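Local atomic coordinates of sulfotransferase (Mycobacterium tuberculosis, PDB entry 2ZQ5), a protein that probably transfers a sulfuryl group from an activated sulfate donor to an acceptor molecule. Residues Glu173-Gln176 and Leu177-Ser181; His212-Asn215 and Leu216-Ile219; Leu297-Phe300 and Asn301-Arg304; Gly326-Ala329 and Asp330-His334. All coordinates share one frame; numbering follows the deposited sequence.

Contact 1 (Glu173-Gln176 and Leu177-Ser181)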
loop_
_atom_site.group_PDB
_atom_site.type_symbol
_atom_site.label_atom_id
_atom_site.label_comp_id
_atom_site.label_asym_id
_atom_site.label_seq_id
_atom_site.Cartn_x
_atom_site.Cartn_y
_atom_site.Cartn_z
ATOM N N GLU A 173 -1.336 -0.753 4.545
ATOM C CA GLU A 173 -1.336 0.178 3.426
ATOM C C GLU A 173 -2.349 -0.248 2.369
ATOM O O GLU A 173 -2.709 -1.423 2.267
ATOM C CB GLU A 173 0.052 0.249 2.800
ATOM C CG GLU A 173 1.125 0.787 3.720
ATOM C CD GLU A 173 2.454 0.896 3.015
ATOM O OE1 GLU A 173 2.848 -0.090 2.363
ATOM O OE2 GLU A 173 3.103 1.959 3.115
ATOM N N CYS A 174 -2.770 0.715 1.556
ATOM C CA CYS A 174 -3.769 0.466 0.522
ATOM C C CYS A 174 -3.397 -0.540 -0.559
ATOM O O CYS A 174 -4.288 -1.064 -1.228
ATOM C CB CYS A 174 -4.174 1.789 -0.132
ATOM S SG CYS A 174 -4.822 3.025 1.029
ATOM N N TRP A 175 -2.108 -0.822 -0.746
ATOM C CA TRP A 175 -1.744 -1.792 -1.775
ATOM C C TRP A 175 -2.382 -3.141 -1.471
ATOM O O TRP A 175 -2.601 -3.941 -2.377
ATOM C CB TRP A 175 -0.217 -1.946 -1.916
ATOM C CG TRP A 175 0.477 -2.521 -0.723
ATOM C CD1 TRP A 175 1.078 -1.830 0.289
ATOM C CD2 TRP A 175 0.631 -3.911 -0.409
ATOM N NE1 TRP A 175 1.597 -2.702 1.216
ATOM C CE2 TRP A 175 1.337 -3.984 0.813
ATOM C CE3 TRP A 175 0.241 -5.099 -1.040
ATOM C CZ2 TRP A 175 1.662 -5.204 1.418
ATOM C CZ3 TRP A 175 0.564 -6.314 -0.436
ATOM C CH2 TRP A 175 1.269 -6.352 0.781
ATOM N N GLN A 176 -2.695 -3.388 -0.198
ATOM C CA GLN A 176 -3.324 -4.649 0.180
ATOM C C GLN A 176 -4.707 -4.765 -0.450
ATOM O O GLN A 176 -5.227 -5.866 -0.617
ATOM C CB GLN A 176 -3.414 -4.768 1.702
ATOM C CG GLN A 176 -2.097 -5.166 2.347
ATOM C CD GLN A 176 -1.900 -6.672 2.406
ATOM O OE1 GLN A 176 -2.207 -7.395 1.457
ATOM N NE2 GLN A 176 -1.375 -7.151 3.527
ATOM N N LEU A 177 -5.300 -3.625 -0.789
ATOM C CA LEU A 177 -6.603 -3.618 -1.446
ATOM C C LEU A 177 -6.425 -3.485 -2.954
ATOM O O LEU A 177 -7.052 -4.213 -3.718
ATOM C CB LEU A 177 -7.477 -2.466 -0.941
ATOM C CG LEU A 177 -7.945 -2.516 0.513
ATOM C CD1 LEU A 177 -8.725 -1.256 0.824
ATOM C CD2 LEU A 177 -8.814 -3.752 0.750
ATOM N N LEU A 178 -5.559 -2.563 -3.374
ATOM C CA LEU A 178 -5.322 -2.324 -4.796
ATOM C C LEU A 178 -4.756 -3.539 -5.532
ATOM O O LEU A 178 -4.925 -3.667 -6.750
ATOM C CB LEU A 178 -4.398 -1.112 -4.970
ATOM C CG LEU A 178 -4.976 0.217 -4.470
ATOM C CD1 LEU A 178 -3.867 1.243 -4.357
ATOM C CD2 LEU A 178 -6.074 0.705 -5.406
ATOM N N ARG A 179 -4.091 -4.432 -4.803
ATOM C CA ARG A 179 -3.537 -5.630 -5.426
ATOM C C ARG A 179 -4.660 -6.460 -6.045
ATOM O O ARG A 179 -4.423 -7.245 -6.958
ATOM C CB ARG A 179 -2.775 -6.478 -4.400
ATOM C CG ARG A 179 -3.653 -7.017 -3.284
ATOM C CD ARG A 179 -2.916 -7.930 -2.311
ATOM N NE ARG A 179 -3.793 -8.254 -1.188
ATOM C CZ ARG A 179 -3.742 -9.373 -0.473
ATOM N NH1 ARG A 179 -2.847 -10.314 -0.749
ATOM N NH2 ARG A 179 -4.596 -9.546 0.528
ATOM N N GLN A 180 -5.882 -6.288 -5.549
ATOM C CA GLN A 180 -7.018 -7.036 -6.086
ATOM C C GLN A 180 -7.214 -6.728 -7.571
ATOM O O GLN A 180 -7.716 -7.567 -8.326
ATOM C CB GLN A 180 -8.303 -6.696 -5.318
ATOM C CG GLN A 180 -8.344 -7.228 -3.896
ATOM C CD GLN A 180 -9.710 -7.061 -3.251
ATOM O OE1 GLN A 180 -10.710 -6.836 -3.936
ATOM N NE2 GLN A 180 -9.761 -7.187 -1.931
ATOM N N SER A 181 -6.806 -5.525 -7.976
ATOM C CA SER A 181 -6.912 -5.063 -9.363
ATOM C C SER A 181 -5.579 -5.200 -10.096
ATOM O O SER A 181 -5.469 -4.840 -11.273
ATOM C CB SER A 181 -7.319 -3.588 -9.398
ATOM O OG SER A 181 -8.520 -3.354 -8.688
HETATM O O HOH W 1 -7.455 -7.295 -0.070
#
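Arg179 runs alongside Gln176, pointing the same way, and bonds its backbone. The NE of Arg179 donates to the O of Gln176 at 2.8 Å, with the oxygen close to the guanidinium plane. Gln176 OE1 sits above the same group, 3.2 Å from Arg179 CZ and over the centre of one face. With amide and guanidinium planes 66° apart, this is an oxygen-on-face contact beside a hydrogen bond made in the guanidinium plane. Arg179 manages it because CG lies between its own N and carbonyl carbon (chi1 63°), after which the chain runs straight to NE. The amide of Gln176 is held from elsewhere: NE2 donates to Glu172 and Glu126.

Equally tight is Cys174 O, which takes both Leu177 N, from above the carbonyl plane, and Leu178 N, in that plane at 2.9 Å. The apolar contact is buried but looser, Cys174 CB resting 4.3 Å from Leu178 CD1, while His212 of helix 206-219 closes over Cys174 and Leu177. A water bridges Gln176 O at 2.7 Å to Gln180 NE2. On the partly exposed side Arg179 CD comes obliquely to Trp175 CZ3, and Glu173 is salt-bridged to Lys231. Two donors on one carbonyl, then 3-10 bonding through 179-181, mark a short helix running into a 3-10 turn inside the sulfotransferase fold.

Contact 2 (His212-Asn215 and Leu216-Ile219)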
loop_
_atom_site.group_PDB
_atom_site.type_symbol
_atom_site.label_atom_id
_atom_site.label_comp_id
_atom_site.label_asym_id
_atom_site.label_seq_id
_atom_site.Cartn_x
_atom_site.Cartn_y
_atom_site.Cartn_z
ATOM N N HIS A 212 -11.352 0.191 -4.579
ATOM C CA HIS A 212 -10.779 0.497 -3.272
ATOM C C HIS A 212 -11.903 1.051 -2.387
ATOM O O HIS A 212 -12.079 0.627 -1.244
ATOM C CB HIS A 212 -9.644 1.516 -3.479
ATOM C CG HIS A 212 -9.014 2.031 -2.220
ATOM N ND1 HIS A 212 -9.529 3.097 -1.511
ATOM C CD2 HIS A 212 -7.856 1.694 -1.602
ATOM C CE1 HIS A 212 -8.713 3.396 -0.516
ATOM N NE2 HIS A 212 -7.689 2.560 -0.551
ATOM N N ARG A 213 -12.685 1.976 -2.936
ATOM C CA ARG A 213 -13.792 2.581 -2.199
ATOM C C ARG A 213 -14.866 1.557 -1.823
ATOM O O ARG A 213 -15.392 1.591 -0.708
ATOM C CB ARG A 213 -14.404 3.718 -3.019
ATOM C CG ARG A 213 -15.575 4.401 -2.341
ATOM C CD ARG A 213 -15.943 5.694 -3.049
ATOM N NE ARG A 213 -17.167 6.274 -2.502
ATOM C CZ ARG A 213 -18.382 5.782 -2.726
ATOM N NH1 ARG A 213 -18.532 4.706 -3.488
ATOM N NH2 ARG A 213 -19.448 6.361 -2.187
ATOM N N ARG A 214 -15.196 0.655 -2.745
ATOM C CA ARG A 214 -16.189 -0.377 -2.459
ATOM C C ARG A 214 -15.702 -1.226 -1.290
ATOM O O ARG A 214 -16.497 -1.678 -0.466
ATOM C CB ARG A 214 -16.423 -1.269 -3.683
ATOM C CG ARG A 214 -17.130 -0.590 -4.844
ATOM C CD ARG A 214 -17.538 -1.621 -5.887
ATOM N NE ARG A 214 -18.391 -2.653 -5.302
ATOM C CZ ARG A 214 -18.830 -3.726 -5.953
ATOM N NH1 ARG A 214 -18.499 -3.919 -7.223
ATOM N NH2 ARG A 214 -19.602 -4.608 -5.334
ATOM N N ASN A 215 -14.393 -1.452 -1.218
ATOM C CA ASN A 215 -13.848 -2.228 -0.116
ATOM C C ASN A 215 -13.892 -1.447 1.197
ATOM O O ASN A 215 -14.097 -2.037 2.257
ATOM C CB ASN A 215 -12.428 -2.700 -0.437
ATOM C CG ASN A 215 -12.420 -4.058 -1.114
ATOM O OD1 ASN A 215 -13.050 -5.001 -0.628
ATOM N ND2 ASN A 215 -11.713 -4.171 -2.234
ATOM N N LEU A 216 -13.710 -0.128 1.142
ATOM C CA LEU A 216 -13.796 0.669 2.364
ATOM C C LEU A 216 -15.244 0.656 2.861
ATOM O O LEU A 216 -15.492 0.596 4.063
ATOM C CB LEU A 216 -13.348 2.117 2.124
ATOM C CG LEU A 216 -11.884 2.351 1.739
ATOM C CD1 LEU A 216 -11.563 3.832 1.914
ATOM C CD2 LEU A 216 -10.957 1.520 2.614
ATOM N N GLN A 217 -16.196 0.720 1.931
ATOM C CA GLN A 217 -17.616 0.688 2.282
ATOM C C GLN A 217 -17.950 -0.619 2.994
ATOM O O GLN A 217 -18.698 -0.633 3.972
ATOM C CB GLN A 217 -18.491 0.790 1.032
ATOM C CG GLN A 217 -18.514 2.147 0.358
ATOM C CD GLN A 217 -19.384 2.138 -0.885
ATOM O OE1 GLN A 217 -19.167 1.345 -1.801
ATOM N NE2 GLN A 217 -20.378 3.018 -0.919
ATOM N N LEU A 218 -17.404 -1.718 2.483
ATOM C CA LEU A 218 -17.632 -3.040 3.051
ATOM C C LEU A 218 -16.990 -3.191 4.426
ATOM O O LEU A 218 -17.658 -3.533 5.402
ATOM C CB LEU A 218 -17.066 -4.106 2.112
ATOM C CG LEU A 218 -16.949 -5.522 2.682
ATOM C CD1 LEU A 218 -18.337 -6.142 2.825
ATOM C CD2 LEU A 218 -16.066 -6.357 1.766
ATOM N N ILE A 219 -15.689 -2.933 4.500
ATOM C CA ILE A 219 -14.969 -3.065 5.756
ATOM C C ILE A 219 -15.482 -2.090 6.811
ATOM O O ILE A 219 -15.514 -2.418 7.997
ATOM C CB ILE A 219 -13.448 -2.869 5.528
ATOM C CG1 ILE A 219 -12.936 -3.970 4.597
ATOM C CG2 ILE A 219 -12.701 -2.886 6.866
ATOM C CD1 ILE A 219 -11.515 -3.757 4.108
#
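Leu216 lays its CD1 against the imidazole of His212, 3.8 Å from CE1, one turn along helix 206-219. The ring is swung there by a chi1 of 175°, which sets CG beside the carbonyl carbon. On another side of the helix Gln217 brings its amide over one face of the Arg213 guanidinium, NE2 standing 3.6 Å from Arg213 NH1 with the planes 47° apart. Ile219 covers a backbone acceptor instead: its CG1 packs on Asn215 O at 3.2 Å, the oxygen that also takes Ile219 N at 2.9 Å.

Behind these pairs run the i to i+4 bonds of the helix, such as Gln217 N to Arg213 O at 2.9 Å. The next shell fixes the polar ends. Tyr246 OH is bonded to His212 ND1, Val88 O accepts from Gln217 NE2, and Ser75 OG is bonded to Asn215 OD1. Leu216 and Ile219 lie on Trp228 of the central sheet, and Arg214 makes a cation-pi contact with Trp79 of helix 55-81.

Gln217 NE2 and the guanidinium nitrogens are all donors and cannot bond one another, so Gln217 meets Arg213 by packing its amide obliquely over the guanidinium face; His212 offers Leu216 an apolar contact while its ND1 is satisfied by Tyr246.

Contact 3 (Leu297-Phe300 and Asn301-Arg304)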
loop_
_atom_site.group_PDB
_atom_site.type_symbol
_atom_site.label_atom_id
_atom_site.label_comp_id
_atom_site.label_asym_id
_atom_site.label_seq_id
_atom_site.Cartn_x
_atom_site.Cartn_y
_atom_site.Cartn_z
ATOM N N LEU A 297 6.853 11.333 -7.174
ATOM C CA LEU A 297 6.832 12.690 -6.649
ATOM C C LEU A 297 6.474 13.722 -7.720
ATOM O O LEU A 297 5.735 14.672 -7.448
ATOM C CB LEU A 297 8.181 13.024 -6.008
ATOM C CG LEU A 297 8.472 12.244 -4.720
ATOM C CD1 LEU A 297 9.900 12.508 -4.260
ATOM C CD2 LEU A 297 7.475 12.647 -3.641
ATOM N N GLU A 298 6.980 13.535 -8.936
ATOM C CA GLU A 298 6.689 14.465 -10.020
ATOM C C GLU A 298 5.215 14.388 -10.407
ATOM O O GLU A 298 4.560 15.416 -10.585
ATOM C CB GLU A 298 7.578 14.160 -11.230
ATOM C CG GLU A 298 7.468 15.164 -12.376
ATOM C CD GLU A 298 6.205 14.990 -13.195
ATOM O OE1 GLU A 298 5.870 13.833 -13.523
ATOM O OE2 GLU A 298 5.558 16.007 -13.526
ATOM N N ARG A 299 4.686 13.173 -10.523
ATOM C CA ARG A 299 3.282 12.999 -10.886
ATOM C C ARG A 299 2.342 13.579 -9.834
ATOM O O ARG A 299 1.284 14.113 -10.169
ATOM C CB ARG A 299 2.967 11.515 -11.103
ATOM C CG ARG A 299 3.610 10.904 -12.351
ATOM C CD ARG A 299 2.984 11.435 -13.637
ATOM N NE ARG A 299 3.356 12.822 -13.910
ATOM C CZ ARG A 299 2.764 13.595 -14.817
ATOM N NH1 ARG A 299 1.762 13.126 -15.550
ATOM N NH2 ARG A 299 3.175 14.843 -14.990
ATOM N N PHE A 300 2.720 13.473 -8.562
ATOM C CA PHE A 300 1.889 14.015 -7.493
ATOM C C PHE A 300 1.867 15.537 -7.607
ATOM O O PHE A 300 0.809 16.149 -7.520
ATOM C CB PHE A 300 2.432 13.613 -6.119
ATOM C CG PHE A 300 1.505 13.943 -4.979
ATOM C CD1 PHE A 300 0.320 13.238 -4.800
ATOM C CD2 PHE A 300 1.819 14.965 -4.082
ATOM C CE1 PHE A 300 -0.542 13.538 -3.746
ATOM C CE2 PHE A 300 0.962 15.276 -3.020
ATOM C CZ PHE A 300 -0.222 14.558 -2.852
ATOM N N ASN A 301 3.034 16.143 -7.807
ATOM C CA ASN A 301 3.104 17.598 -7.947
ATOM C C ASN A 301 2.289 18.085 -9.140
ATOM O O ASN A 301 1.537 19.052 -9.034
ATOM C CB ASN A 301 4.548 18.074 -8.131
ATOM C CG ASN A 301 5.347 18.036 -6.852
ATOM O OD1 ASN A 301 4.788 18.023 -5.756
ATOM N ND2 ASN A 301 6.669 18.048 -6.982
ATOM N N ALA A 302 2.447 17.418 -10.278
ATOM C CA ALA A 302 1.741 17.813 -11.490
ATOM C C ALA A 302 0.227 17.751 -11.340
ATOM O O ALA A 302 -0.482 18.663 -11.763
ATOM C CB ALA A 302 2.187 16.938 -12.665
ATOM N N ALA A 303 -0.264 16.680 -10.726
ATOM C CA ALA A 303 -1.696 16.492 -10.545
ATOM C C ALA A 303 -2.311 17.354 -9.450
ATOM O O ALA A 303 -3.441 17.818 -9.574
ATOM C CB ALA A 303 -1.989 15.023 -10.267
ATOM N N ARG A 304 -1.564 17.564 -8.376
ATOM C CA ARG A 304 -2.040 18.348 -7.243
ATOM C C ARG A 304 -2.421 19.787 -7.597
ATOM O O ARG A 304 -3.335 20.359 -7.002
ATOM C CB ARG A 304 -0.964 18.333 -6.159
ATOM C CG ARG A 304 -1.232 19.183 -4.936
ATOM C CD ARG A 304 -0.067 19.035 -3.973
ATOM N NE ARG A 304 -0.183 19.906 -2.812
ATOM C CZ ARG A 304 0.653 19.875 -1.782
ATOM N NH1 ARG A 304 1.666 19.014 -1.774
ATOM N NH2 ARG A 304 0.477 20.699 -0.759
HETATM O O HOH W 2 5.496 15.590 -4.796
#
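Phe300 and Arg304 meet because both first torsions place CG anti to the backbone N (chi1 -170° and 176°), and Arg304 then runs fully extended to NE. They stand one turn apart near the end of helix 282-304, which packs against the parallel sheet of this sulfotransferase fold. Arg304 NH1 lies at the rim of the phenyl ring, 4.0 Å from Phe300 CE2. Because NH1 lies near the ring plane, this is an edge approach and not a cation stacked over the ring; the ring and guanidinium planes are 65° apart. Asp314 pairs with Arg304 NH2 in a salt bridge and fixes the far end of the chain, while Val251, Gln253 and Phe312 of two neighbouring strands surround the phenyl.

The other side of the helix is polar and more open. There Arg299 doubles back to grip its neighbour Glu298 side-on, NE to OE1 at 2.7 Å and NH2 to OE2 at 3.0 Å, the latter almost straight and on the syn lone pair. Both residues also touch a crystal neighbour, which may influence this pose. The paired groups overhang Ala302, whose CB is 3.3 Å from Arg299 NH2 and 3.6 Å from Glu298 OE2. Beneath them the helix bonds run regularly, with Ala302 N to Glu298 O at 2.9 Å. Asn301 curls over the preceding turn as well, its side-chain CG lying 3.4 Å from Leu297 O, the carbonyl that accepts Asn301 N.

Contact 4 (Gly326-Ala329 and Asp330-His334)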
loop_
_atom_site.group_PDB
_atom_site.type_symbol
_atom_site.label_atom_id
_atom_site.label_comp_id
_atom_site.label_asym_id
_atom_site.label_seq_id
_atom_site.Cartn_x
_atom_site.Cartn_y
_atom_site.Cartn_z
ATOM N N GLY A 326 2.033 17.900 18.021
ATOM C CA GLY A 326 1.907 19.260 17.527
ATOM C C GLY A 326 1.647 19.268 16.032
ATOM O O GLY A 326 0.865 20.077 15.526
ATOM N N THR A 327 2.314 18.364 15.323
ATOM C CA THR A 327 2.149 18.256 13.879
ATOM C C THR A 327 0.726 17.808 13.560
ATOM O O THR A 327 0.068 18.378 12.693
ATOM C CB THR A 327 3.139 17.239 13.286
ATOM O OG1 THR A 327 4.479 17.670 13.554
ATOM C CG2 THR A 327 2.944 17.119 11.780
ATOM N N VAL A 328 0.261 16.785 14.271
ATOM C CA VAL A 328 -1.089 16.270 14.072
ATOM C C VAL A 328 -2.115 17.352 14.393
ATOM O O VAL A 328 -3.121 17.492 13.700
ATOM C CB VAL A 328 -1.359 15.047 14.972
ATOM C CG1 VAL A 328 -2.823 14.633 14.869
ATOM C CG2 VAL A 328 -0.457 13.897 14.560
ATOM N N ALA A 329 -1.854 18.118 15.447
ATOM C CA ALA A 329 -2.762 19.186 15.841
ATOM C C ALA A 329 -2.882 20.212 14.723
ATOM O O ALA A 329 -3.961 20.748 14.480
ATOM C CB ALA A 329 -2.267 19.857 17.118
ATOM N N ASP A 330 -1.774 20.480 14.036
ATOM C CA ASP A 330 -1.790 21.451 12.951
ATOM C C ASP A 330 -2.507 20.890 11.726
ATOM O O ASP A 330 -3.125 21.632 10.968
ATOM C CB ASP A 330 -0.366 21.873 12.582
ATOM C CG ASP A 330 -0.331 23.196 11.840
ATOM O OD1 ASP A 330 -0.805 24.203 12.405
ATOM O OD2 ASP A 330 0.165 23.234 10.694
ATOM N N ILE A 331 -2.417 19.578 11.531
ATOM C CA ILE A 331 -3.092 18.935 10.410
ATOM C C ILE A 331 -4.599 19.065 10.621
ATOM O O ILE A 331 -5.337 19.418 9.701
ATOM C CB ILE A 331 -2.702 17.444 10.305
ATOM C CG1 ILE A 331 -1.250 17.329 9.834
ATOM C CG2 ILE A 331 -3.637 16.715 9.342
ATOM C CD1 ILE A 331 -0.703 15.920 9.855
ATOM N N TYR A 332 -5.053 18.783 11.840
ATOM C CA TYR A 332 -6.471 18.901 12.159
ATOM C C TYR A 332 -6.926 20.348 11.977
ATOM O O TYR A 332 -7.986 20.609 11.411
ATOM C CB TYR A 332 -6.743 18.463 13.599
ATOM C CG TYR A 332 -6.967 16.975 13.779
ATOM C CD1 TYR A 332 -5.965 16.052 13.479
ATOM C CD2 TYR A 332 -8.179 16.493 14.275
ATOM C CE1 TYR A 332 -6.164 14.685 13.675
ATOM C CE2 TYR A 332 -8.388 15.132 14.472
ATOM C CZ TYR A 332 -7.376 14.233 14.173
ATOM O OH TYR A 332 -7.569 12.888 14.390
ATOM N N ARG A 333 -6.113 21.284 12.458
ATOM C CA ARG A 333 -6.431 22.703 12.342
ATOM C C ARG A 333 -6.590 23.093 10.878
ATOM O O ARG A 333 -7.574 23.722 10.494
ATOM C CB ARG A 333 -5.321 23.550 12.970
ATOM C CG ARG A 333 -5.556 25.054 12.859
ATOM C CD ARG A 333 -4.276 25.838 13.122
ATOM N NE ARG A 333 -3.234 25.511 12.150
ATOM C CZ ARG A 333 -3.326 25.745 10.844
ATOM N NH1 ARG A 333 -4.413 26.315 10.342
ATOM N NH2 ARG A 333 -2.333 25.399 10.035
ATOM N N HIS A 334 -5.608 22.711 10.066
ATOM C CA HIS A 334 -5.619 23.020 8.643
ATOM C C HIS A 334 -6.892 22.535 7.949
ATOM O O HIS A 334 -7.489 23.262 7.153
ATOM C CB HIS A 334 -4.403 22.390 7.963
ATOM C CG HIS A 334 -4.297 22.700 6.502
ATOM N ND1 HIS A 334 -4.007 23.963 6.029
ATOM C CD2 HIS A 334 -4.451 21.916 5.410
ATOM C CE1 HIS A 334 -3.985 23.940 4.709
ATOM N NE2 HIS A 334 -4.252 22.711 4.307
#
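Helix 324-334 comes after the edge strand 312-316 and the short helix 317-322, and Val328 and Tyr332 lie on one flank of it, side by side and pointing the same way. Val328 CG1 touches Tyr332 CE1 at 3.5 Å. The ring is also turned so that Val328 O lies at its edge, 3.2 Å from Tyr332 CD1; that same oxygen accepts Tyr332 N at 3.0 Å. Asp114 takes the hydroxyl end of Tyr332 in a hydrogen bond, and Leu111 and Met347 pack around the pair.

Ile331 uses a different flank, laying CG1 on Thr327 O at 3.3 Å, with chi1 at -71° setting CG1 beside its own N. This is the side that faces the parallel sheet: Ile331 touches Tyr313 and Val315, and Thr327 meets Val315, as befits a helix layered on the sheet of an alpha/beta sulfotransferase fold.

The charged side belongs to Asp330 and Arg333. Arg333, bent at chi3, brings NE to Asp330 OD1 at 2.8 Å and NH2 to the same oxygen at 3.1 Å, both from one face of the carboxylate and well above its plane, although the oxygen lies in the guanidinium plane. Asp330 OD2, only weakly reached by Arg333 NH2, is bonded to the hydroxyl of Tyr313.

Contacts 1 and 2 are buried and touch each other, Cys174 SG lying 3.3 Å from His212 NE2, so the short turn at 175-178 and helix 206-219 pack against each other. Contacts 3 and 4 are only partly buried; their centres lie about 18 and 24 Å from the centre of the chain, against about 6 and 15 Å for contacts 1 and 2. Both of these outer contacts set a helix against strand 312-316, yet their nearest atoms are about 7 Å apart. Chemistry follows place: the buried pair relies on guanidinium faces and on polar ends bonded to other parts of the fold, whereas the outer two carry the intrahelical bridges Glu298-Arg299 and Asp330-Arg333.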